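Local atomic coordinates of fructose-bisphosphate aldolase (PDB entry 4MOZ), a protein that belongs to the DeoC/LacD family of aldolases and folds as a TIM barrel, eight parallel strands closed into a ring and surrounded by helices. Residues D25-M28 with K29-G33; K286-S289 with A290-A294. All blocks are in the same frame, centred on the assembly; numbering follows the deposited sequence.

Overall arrangement
Both contacts are local ones, each made within a single helix of the TIM barrel. Contact 1 (25-33) comes first along the chain, at the C-terminal end of helix 20-30, which leads into the first barrel strand, 37-41. Contact 2 (286-294) lies near the other end of the sequence, on helix 278-294, which follows the last strand, 266-269. Strands 37-41 and 266-269 are the two ends of the strand order, and closure of the barrel accordingly brings the contacts together, their centres about 15 Å apart. They touch: L293 CD2 lies 3.7 Å from T31 O, and L293 CD1 packs on Q32 CG at 4.0 Å.

Contact 1: residues D25-M28 with K29-G33; sequences DNYM and KATQG
A Schellman motif closes helix 20-30 here, just ahead of the first strand of the TIM barrel. G33 N donates to M28 O at 2.7 Å, lying in the carbonyl plane on a lone pair although the N-H is bent (141°), and inside this turn Q32 N bonds K29 O. Q32 is the C-prime residue, with positive phi. Before the cap the helix runs regularly, K29 N to D25 O and A30 N to N26 O. The last carbonyl of this series takes two donors: Y27 O accepts T31 N at 3.1 Å and T31 OG1 at 2.7 Å, reached from opposite faces of its plane. The threonine hydroxyl gets there because chi1 of 63° sets OG1 between backbone N and carbonyl carbon, folded back over the preceding turn. Its methyl CG2 then meets the Y27 ring obliquely, 4.0 Å from CE1. The M28 chain, a selenomethionine, bends at both chi2 and chi3 and brings CE to 3.9 Å from G33 CA, with SE a little farther from the same carbon. On another side of the turn the K29 chain leaves extended, CG passing 3.3 Å from D25 O. The charged ends of D25 and K29 do not meet; D25 OD1 forms a salt bridge with R6, and K29 NZ bonds N137 OD1. N26 ND2 is bound to G170 O and Q32 NE2 to C77 O, tying the helix end to neighbouring loops. Chemically, the two donors on Y27 O should strengthen its polarisation and fix the rotation of the threonine, while the cap occupies M28 O and K29 O, carbonyls that would otherwise look beyond the end of the helix.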
# COMPACT_ATOMS: atom_id res chain seq x y z
N ASP C 25 -11.60 7.10 -33.52
CA ASP C 25 -11.17 5.90 -34.23
C ASP C 25 -11.61 4.64 -33.48
O ASP C 25 -12.19 3.73 -34.06
CB ASP C 25 -9.64 5.88 -34.40
CG ASP C 25 -9.14 6.87 -35.44
OD1 ASP C 25 -9.95 7.46 -36.19
OD2 ASP C 25 -7.91 7.07 -35.50
N ASN C 26 -11.35 4.63 -32.17
CA ASN C 26 -11.61 3.45 -31.34
C ASN C 26 -13.10 3.22 -31.08
O ASN C 26 -13.56 2.07 -31.03
CB ASN C 26 -10.83 3.52 -30.03
CG ASN C 26 -9.34 3.30 -30.24
OD1 ASN C 26 -8.93 2.48 -31.07
ND2 ASN C 26 -8.52 4.02 -29.48
N TYR C 27 -13.84 4.31 -30.91
CA TYR C 27 -15.28 4.23 -30.73
C TYR C 27 -15.96 3.71 -32.01
O TYR C 27 -16.86 2.87 -31.94
CB TYR C 27 -15.85 5.59 -30.35
CG TYR C 27 -17.21 5.52 -29.73
CD1 TYR C 27 -18.36 5.46 -30.52
CD2 TYR C 27 -17.36 5.51 -28.34
CE1 TYR C 27 -19.62 5.40 -29.94
CE2 TYR C 27 -18.61 5.45 -27.76
CZ TYR C 27 -19.74 5.39 -28.55
OH TYR C 27 -20.98 5.32 -27.97
N MSE C 28 -15.50 4.20 -33.16
CA MSE C 28 -16.00 3.73 -34.46
C MSE C 28 -15.66 2.26 -34.70
O MSE C 28 -16.51 1.50 -35.15
CB MSE C 28 -15.46 4.60 -35.61
CG MSE C 28 -15.97 6.04 -35.62
SE MSE C 28 -17.88 6.19 -36.02
CE MSE C 28 -17.79 5.92 -37.95
N LYS C 29 -14.42 1.87 -34.40
CA LYS C 29 -14.02 0.47 -34.53
C LYS C 29 -14.85 -0.44 -33.63
O LYS C 29 -15.44 -1.41 -34.10
CB LYS C 29 -12.54 0.30 -34.20
CG LYS C 29 -11.57 0.69 -35.30
CD LYS C 29 -10.15 0.42 -34.81
CE LYS C 29 -9.11 1.16 -35.62
NZ LYS C 29 -7.77 0.99 -34.98
N ALA C 30 -14.92 -0.09 -32.35
CA ALA C 30 -15.61 -0.92 -31.35
C ALA C 30 -17.08 -1.13 -31.67
O ALA C 30 -17.60 -2.23 -31.47
CB ALA C 30 -15.45 -0.32 -29.97
N THR C 31 -17.73 -0.08 -32.17
CA THR C 31 -19.16 -0.14 -32.50
C THR C 31 -19.40 -0.44 -33.99
O THR C 31 -20.54 -0.41 -34.46
CB THR C 31 -19.89 1.16 -32.11
OG1 THR C 31 -19.35 2.26 -32.85
CG2 THR C 31 -19.75 1.44 -30.61
N GLN C 32 -18.32 -0.74 -34.71
CA GLN C 32 -18.37 -0.99 -36.16
C GLN C 32 -19.11 0.13 -36.90
O GLN C 32 -19.84 -0.12 -37.86
CB GLN C 32 -18.98 -2.37 -36.46
CG GLN C 32 -18.25 -3.55 -35.81
CD GLN C 32 -16.92 -3.87 -36.46
OE1 GLN C 32 -16.40 -3.11 -37.29
NE2 GLN C 32 -16.34 -5.01 -36.09
N GLY C 33 -18.91 1.36 -36.44
CA GLY C 33 -19.52 2.54 -37.06
C GLY C 33 -21.02 2.64 -36.87
O GLY C 33 -21.69 3.34 -37.63

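Contact 2: residues K286-S289 with A290-A294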
# COMPACT_ATOMS: atom_id res chain seq x y z
N LYS C 286 -22.75 -13.90 -35.95
CA LYS C 286 -23.34 -13.25 -37.11
C LYS C 286 -24.80 -12.89 -36.84
O LYS C 286 -25.24 -11.80 -37.18
CB LYS C 286 -23.19 -14.11 -38.36
CG LYS C 286 -21.76 -14.17 -38.89
CD LYS C 286 -21.63 -15.05 -40.12
CE LYS C 286 -20.22 -14.97 -40.69
NZ LYS C 286 -20.05 -15.78 -41.92
N ALA C 287 -25.52 -13.81 -36.20
CA ALA C 287 -26.91 -13.59 -35.79
C ALA C 287 -27.02 -12.44 -34.79
O ALA C 287 -27.86 -11.54 -34.95
CB ALA C 287 -27.51 -14.86 -35.21
N ILE C 288 -26.17 -12.46 -33.76
CA ILE C 288 -26.13 -11.40 -32.75
C ILE C 288 -25.79 -10.05 -33.38
O ILE C 288 -26.49 -9.07 -33.16
CB ILE C 288 -25.14 -11.74 -31.61
CG1 ILE C 288 -25.60 -12.99 -30.85
CG2 ILE C 288 -25.00 -10.56 -30.66
CD1 ILE C 288 -24.53 -13.59 -29.96
N SER C 289 -24.73 -10.03 -34.19
CA SER C 289 -24.28 -8.81 -34.86
C SER C 289 -25.32 -8.26 -35.85
O SER C 289 -25.37 -7.06 -36.09
CB SER C 289 -22.96 -9.04 -35.59
OG SER C 289 -21.87 -9.03 -34.68
N ALA C 290 -26.13 -9.15 -36.43
CA ALA C 290 -27.17 -8.73 -37.37
C ALA C 290 -28.25 -7.94 -36.65
O ALA C 290 -28.69 -6.90 -37.15
CB ALA C 290 -27.75 -9.92 -38.11
N ILE C 291 -28.67 -8.42 -35.48
CA ILE C 291 -29.60 -7.67 -34.63
C ILE C 291 -28.96 -6.37 -34.15
O ILE C 291 -29.52 -5.29 -34.32
CB ILE C 291 -30.08 -8.50 -33.42
CG1 ILE C 291 -30.97 -9.65 -33.88
CG2 ILE C 291 -30.82 -7.61 -32.42
CD1 ILE C 291 -31.30 -10.66 -32.80
N THR C 292 -27.76 -6.49 -33.58
CA THR C 292 -27.11 -5.39 -32.87
C THR C 292 -26.61 -4.28 -33.79
O THR C 292 -26.81 -3.10 -33.51
CB THR C 292 -25.95 -5.93 -32.01
OG1 THR C 292 -26.42 -7.04 -31.23
CG2 THR C 292 -25.38 -4.86 -31.09
N LEU C 293 -25.97 -4.66 -34.89
CA LEU C 293 -25.35 -3.69 -35.79
C LEU C 293 -26.19 -3.32 -37.02
O LEU C 293 -26.08 -2.21 -37.54
CB LEU C 293 -23.97 -4.19 -36.24
CG LEU C 293 -23.02 -4.67 -35.13
CD1 LEU C 293 -21.81 -5.40 -35.71
CD2 LEU C 293 -22.58 -3.52 -34.23
N ALA C 294 -27.04 -4.25 -37.47
CA ALA C 294 -27.79 -4.09 -38.72
C ALA C 294 -29.32 -4.08 -38.57
O ALA C 294 -30.04 -4.02 -39.57
CB ALA C 294 -27.35 -5.14 -39.73
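The flat groups that matter between 286-289 and 290-294 are peptide carbonyls, as no aromatic ring takes part. T292 N reaches I288 O in the carbonyl plane at 2.9 Å, whereas T292 OG1, 2.8 Å from the same oxygen, stands above that plane by 46°. With chi1 at -50° the hydroxyl lies beside its own backbone N, directed back at the preceding turn; the T292 and I288 side chains lie side by side, I288 CG2 3.8 Å from T292 OG1. S289 O receives L293 N at 2.7 Å, again from above its plane. L293 also folds its side chain back over S289: CD1 sits 3.8 Å from both CB and OG of the serine. A290 N bonds K286 O and, weakly, A287 O, which also takes I291 N in a long (3.3 Å) but nearly straight bond (166°). The polar ends have partners beyond the two segments: S289 OG bonds V76 O, T292 OG1 bonds ND2 of N267 on barrel strand 266-269, and K286 NZ forms a salt bridge with D310. Helix 278-294 lies between helices 248-260 and 298-305 and against the barrel: I288 packs on F251 and L255 of helix 248-260 and on N267 and T269 of strand 266-269, while A287 touches L252 and F305, and I291 touches L252 and A301.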